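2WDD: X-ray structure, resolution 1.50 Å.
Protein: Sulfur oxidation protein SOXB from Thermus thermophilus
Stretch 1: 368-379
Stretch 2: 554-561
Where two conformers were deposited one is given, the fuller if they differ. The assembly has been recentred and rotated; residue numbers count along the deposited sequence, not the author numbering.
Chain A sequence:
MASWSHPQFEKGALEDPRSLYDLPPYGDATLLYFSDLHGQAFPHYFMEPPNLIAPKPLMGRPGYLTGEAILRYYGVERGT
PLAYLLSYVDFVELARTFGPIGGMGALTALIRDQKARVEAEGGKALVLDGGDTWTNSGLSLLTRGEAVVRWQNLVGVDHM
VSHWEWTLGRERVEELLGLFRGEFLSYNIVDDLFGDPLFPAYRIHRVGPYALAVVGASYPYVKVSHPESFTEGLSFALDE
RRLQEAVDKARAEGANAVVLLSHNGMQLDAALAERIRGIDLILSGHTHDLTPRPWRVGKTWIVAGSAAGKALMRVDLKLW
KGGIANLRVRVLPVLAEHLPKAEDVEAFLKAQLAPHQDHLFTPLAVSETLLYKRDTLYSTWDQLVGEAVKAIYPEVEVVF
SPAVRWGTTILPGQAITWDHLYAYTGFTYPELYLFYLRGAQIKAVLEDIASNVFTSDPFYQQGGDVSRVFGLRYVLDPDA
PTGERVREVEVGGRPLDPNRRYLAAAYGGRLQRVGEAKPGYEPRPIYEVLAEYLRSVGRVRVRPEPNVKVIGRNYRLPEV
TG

Stretch 1 368-379: ETLLYKRDTLYS
Stretch 2 (554-561) NYRLPEVT

How do the two stretches run past each other? Neither forms regular helix or strand, and they run antiparallel: CA atoms of Leu370 and Val560 lie 4.7 Å apart, while those of Leu377 and Tyr555 lie 9.5 Å apart, a gap that side chains must bridge. At the close end Leu370 N donates to Val560 O at 2.9 Å and 159°, with Leu370 extended (phi/psi -64/126) and Val560 turned to -96/5. Within stretch 2, Thr561 OG1 donates to Glu559 OE2 at 2.6 Å, while Glu559 CA-to-CB points away from stretch 1.

What fills the space beside that hydrogen bond? Leu370 (t, chi2 67°) points toward stretch 2; its CB meets Val560 CB at 3.7 Å, and its CD2 lies 4.2 Å from Pro558 CG. Thr369 (p) also points toward stretch 2, its CB packing 3.4 Å from Val560 O.

Where does the Tyr372 ring lie? With chi1 60° (p) and chi2 94°, it extends along Pro558 and Leu557. Pro558, puckered C-gamma endo, presses its CG to 3.5 Å from Tyr372 CE2; Val560 CG1 (chi1 m) sits at the ring edge, 4.5 Å from CE2. Farther out, Leu557 (m, t) brings CD2 to 3.5 Å from Tyr372 OH.

How is the wide end closed? Tyr555 (t, chi2 76°) starts sideways, but its long ring reaches across, and its OH donates to Asp375 OD2 at 2.6 Å. Asp375 (t) also accepts at OD2 from Leu377 N and Tyr378 N, each 2.9 Å from it, so one oxygen gathers three donors. The ring tip fits beside Tyr378 (t), whose CB is 3.4 Å from Tyr555 OH, while Leu377 CD1 (m, t) packs 4.2 Å from Tyr555 CE1. A water fills the remaining hollow, 2.7 Å from Tyr372 OH, donating to Tyr555 OH at 2.7 Å and Tyr378 O at 2.8 Å.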

# COMPACT_ATOMS: atom_id res chain seq x y z
N GLU A 368 -13.88 1.94 -20.80
CA GLU A 368 -15.26 1.52 -20.86
C GLU A 368 -15.69 0.67 -19.67
O GLU A 368 -16.87 0.58 -19.34
CB GLU A 368 -15.55 0.83 -22.18
CG GLU A 368 -15.38 1.79 -23.35
CD GLU A 368 -15.87 1.23 -24.66
OE1 GLU A 368 -16.29 0.05 -24.68
OE2 GLU A 368 -15.82 1.96 -25.67
N THR A 369 -14.71 0.06 -19.01
CA THR A 369 -15.01 -0.81 -17.88
C THR A 369 -14.06 -0.54 -16.71
O THR A 369 -13.13 0.23 -16.82
CB THR A 369 -14.99 -2.29 -18.28
OG1 THR A 369 -13.67 -2.63 -18.70
CG2 THR A 369 -15.95 -2.55 -19.44
N LEU A 370 -14.34 -1.19 -15.58
CA LEU A 370 -13.56 -1.00 -14.36
C LEU A 370 -12.12 -1.44 -14.50
O LEU A 370 -11.85 -2.60 -14.83
CB LEU A 370 -14.18 -1.85 -13.26
CG LEU A 370 -13.61 -1.64 -11.85
CD1 LEU A 370 -13.95 -0.25 -11.35
CD2 LEU A 370 -14.15 -2.72 -10.90
N LEU A 371 -11.19 -0.54 -14.18
CA LEU A 371 -9.77 -0.87 -14.17
C LEU A 371 -9.33 -0.85 -12.70
O LEU A 371 -9.37 0.19 -12.03
CB LEU A 371 -8.95 0.17 -14.96
CG LEU A 371 -9.21 0.16 -16.47
CD1 LEU A 371 -8.47 1.32 -17.15
CD2 LEU A 371 -8.77 -1.20 -17.06
N TYR A 372 -8.99 -2.03 -12.17
CA TYR A 372 -8.55 -2.14 -10.78
C TYR A 372 -7.16 -2.77 -10.78
O TYR A 372 -6.77 -3.44 -11.73
CB TYR A 372 -9.53 -2.98 -9.94
CG TYR A 372 -9.72 -4.40 -10.42
CD1 TYR A 372 -8.97 -5.44 -9.89
CD2 TYR A 372 -10.65 -4.71 -11.41
CE1 TYR A 372 -9.17 -6.75 -10.29
CE2 TYR A 372 -10.83 -6.01 -11.84
CZ TYR A 372 -10.07 -7.03 -11.30
OH TYR A 372 -10.25 -8.33 -11.71
N LYS A 373 -6.44 -2.54 -9.69
CA LYS A 373 -5.06 -3.00 -9.57
C LYS A 373 -4.81 -4.11 -8.55
O LYS A 373 -4.03 -5.02 -8.81
CB LYS A 373 -4.18 -1.80 -9.18
CG LYS A 373 -2.76 -2.19 -8.74
CD LYS A 373 -1.89 -2.47 -9.96
CE LYS A 373 -0.51 -3.01 -9.58
NZ LYS A 373 0.42 -2.91 -10.75
N ARG A 374 -5.43 -4.01 -7.38
CA ARG A 374 -5.15 -4.97 -6.32
C ARG A 374 -5.78 -6.34 -6.46
O ARG A 374 -6.97 -6.46 -6.77
CB ARG A 374 -5.48 -4.37 -4.95
CG ARG A 374 -4.62 -3.17 -4.57
CD ARG A 374 -4.11 -3.29 -3.15
NE ARG A 374 -3.61 -4.63 -2.87
CZ ARG A 374 -3.81 -5.29 -1.73
NH1 ARG A 374 -3.31 -6.50 -1.57
NH2 ARG A 374 -4.49 -4.73 -0.75
N ASP A 375 -4.97 -7.37 -6.23
CA ASP A 375 -5.40 -8.77 -6.28
C ASP A 375 -4.17 -9.64 -6.06
O ASP A 375 -3.06 -9.24 -6.42
CB ASP A 375 -6.02 -9.12 -7.63
CG ASP A 375 -6.63 -10.52 -7.64
OD1 ASP A 375 -7.65 -10.68 -6.94
OD2 ASP A 375 -6.07 -11.46 -8.25
N THR A 376 -4.34 -10.85 -5.56
CA THR A 376 -3.16 -11.71 -5.44
C THR A 376 -2.51 -11.98 -6.80
O THR A 376 -1.28 -12.02 -6.91
CB THR A 376 -3.53 -13.05 -4.80
OG1 THR A 376 -4.12 -12.82 -3.52
CG2 THR A 376 -2.29 -13.95 -4.64
N LEU A 377 -3.34 -12.23 -7.81
CA LEU A 377 -2.85 -12.75 -9.07
C LEU A 377 -3.07 -11.98 -10.36
O LEU A 377 -2.29 -12.16 -11.31
CB LEU A 377 -3.46 -14.14 -9.29
CG LEU A 377 -3.24 -15.15 -8.16
CD1 LEU A 377 -4.06 -16.40 -8.43
CD2 LEU A 377 -1.75 -15.49 -8.04
N TYR A 378 -4.19 -11.27 -10.45
CA TYR A 378 -4.58 -10.70 -11.73
C TYR A 378 -5.40 -9.43 -11.55
O TYR A 378 -6.19 -9.33 -10.62
CB TYR A 378 -5.43 -11.74 -12.48
CG TYR A 378 -6.17 -11.18 -13.67
CD1 TYR A 378 -5.58 -11.13 -14.92
CD2 TYR A 378 -7.47 -10.68 -13.54
CE1 TYR A 378 -6.23 -10.56 -16.00
CE2 TYR A 378 -8.13 -10.10 -14.62
CZ TYR A 378 -7.50 -10.06 -15.85
OH TYR A 378 -8.15 -9.49 -16.92
N SER A 379 -5.22 -8.48 -12.45
CA SER A 379 -6.03 -7.27 -12.41
C SER A 379 -6.31 -6.74 -13.82
O SER A 379 -5.54 -6.98 -14.75
CB SER A 379 -5.38 -6.19 -11.55
OG SER A 379 -4.41 -5.47 -12.31
N ASN A 554 -11.96 -20.65 -4.93
CA ASN A 554 -12.80 -20.04 -5.94
C ASN A 554 -12.14 -18.70 -6.25
O ASN A 554 -11.95 -17.88 -5.36
CB ASN A 554 -14.19 -19.79 -5.38
CG ASN A 554 -15.03 -21.04 -5.38
OD1 ASN A 554 -14.87 -21.89 -6.26
ND2 ASN A 554 -15.85 -21.21 -4.35
N TYR A 555 -11.78 -18.48 -7.51
CA TYR A 555 -11.15 -17.23 -7.90
C TYR A 555 -12.25 -16.23 -8.20
O TYR A 555 -13.13 -16.49 -9.02
CB TYR A 555 -10.24 -17.43 -9.11
CG TYR A 555 -9.50 -16.17 -9.43
CD1 TYR A 555 -8.41 -15.78 -8.66
CD2 TYR A 555 -10.02 -15.26 -10.34
CE1 TYR A 555 -7.78 -14.55 -8.88
CE2 TYR A 555 -9.40 -14.03 -10.57
CZ TYR A 555 -8.29 -13.68 -9.81
OH TYR A 555 -7.69 -12.45 -9.99
N ARG A 556 -12.25 -15.10 -7.49
CA ARG A 556 -13.34 -14.14 -7.62
C ARG A 556 -13.03 -12.94 -8.51
O ARG A 556 -11.89 -12.48 -8.56
CB ARG A 556 -13.79 -13.63 -6.25
CG ARG A 556 -14.21 -14.74 -5.29
CD ARG A 556 -15.49 -15.40 -5.78
NE ARG A 556 -16.56 -14.42 -5.94
CZ ARG A 556 -17.32 -13.99 -4.94
NH1 ARG A 556 -17.15 -14.47 -3.71
NH2 ARG A 556 -18.25 -13.07 -5.16
N LEU A 557 -14.07 -12.39 -9.12
CA LEU A 557 -13.96 -11.20 -9.93
C LEU A 557 -15.03 -10.19 -9.53
O LEU A 557 -16.15 -10.56 -9.16
CB LEU A 557 -14.14 -11.52 -11.40
CG LEU A 557 -13.02 -12.31 -12.08
CD1 LEU A 557 -13.49 -12.72 -13.47
CD2 LEU A 557 -11.75 -11.47 -12.17
N PRO A 558 -14.71 -8.91 -9.68
CA PRO A 558 -15.73 -7.91 -9.37
C PRO A 558 -16.63 -7.68 -10.58
O PRO A 558 -16.37 -8.21 -11.66
CB PRO A 558 -14.89 -6.64 -9.17
CG PRO A 558 -13.76 -6.83 -10.15
CD PRO A 558 -13.43 -8.30 -10.07
N GLU A 559 -17.67 -6.88 -10.40
CA GLU A 559 -18.56 -6.49 -11.49
C GLU A 559 -17.87 -5.28 -12.13
O GLU A 559 -17.60 -4.29 -11.45
CB GLU A 559 -19.93 -6.08 -10.96
CG GLU A 559 -20.80 -5.37 -11.98
CD GLU A 559 -21.12 -6.24 -13.17
OE1 GLU A 559 -21.66 -7.35 -12.97
OE2 GLU A 559 -20.82 -5.82 -14.31
N VAL A 560 -17.53 -5.39 -13.40
CA VAL A 560 -16.80 -4.33 -14.08
C VAL A 560 -17.59 -3.32 -14.89
O VAL A 560 -17.00 -2.46 -15.54
CB VAL A 560 -15.62 -4.88 -14.88
CG1 VAL A 560 -14.74 -5.75 -13.99
CG2 VAL A 560 -16.12 -5.67 -16.08
N THR A 561 -18.92 -3.41 -14.86
CA THR A 561 -19.77 -2.46 -15.56
C THR A 561 -20.61 -1.71 -14.54
O THR A 561 -20.63 -2.05 -13.36
CB THR A 561 -20.67 -3.15 -16.61
OG1 THR A 561 -21.63 -3.98 -15.95
CG2 THR A 561 -19.84 -4.01 -17.55
O HOH W 1 -8.84 -9.99 -10.20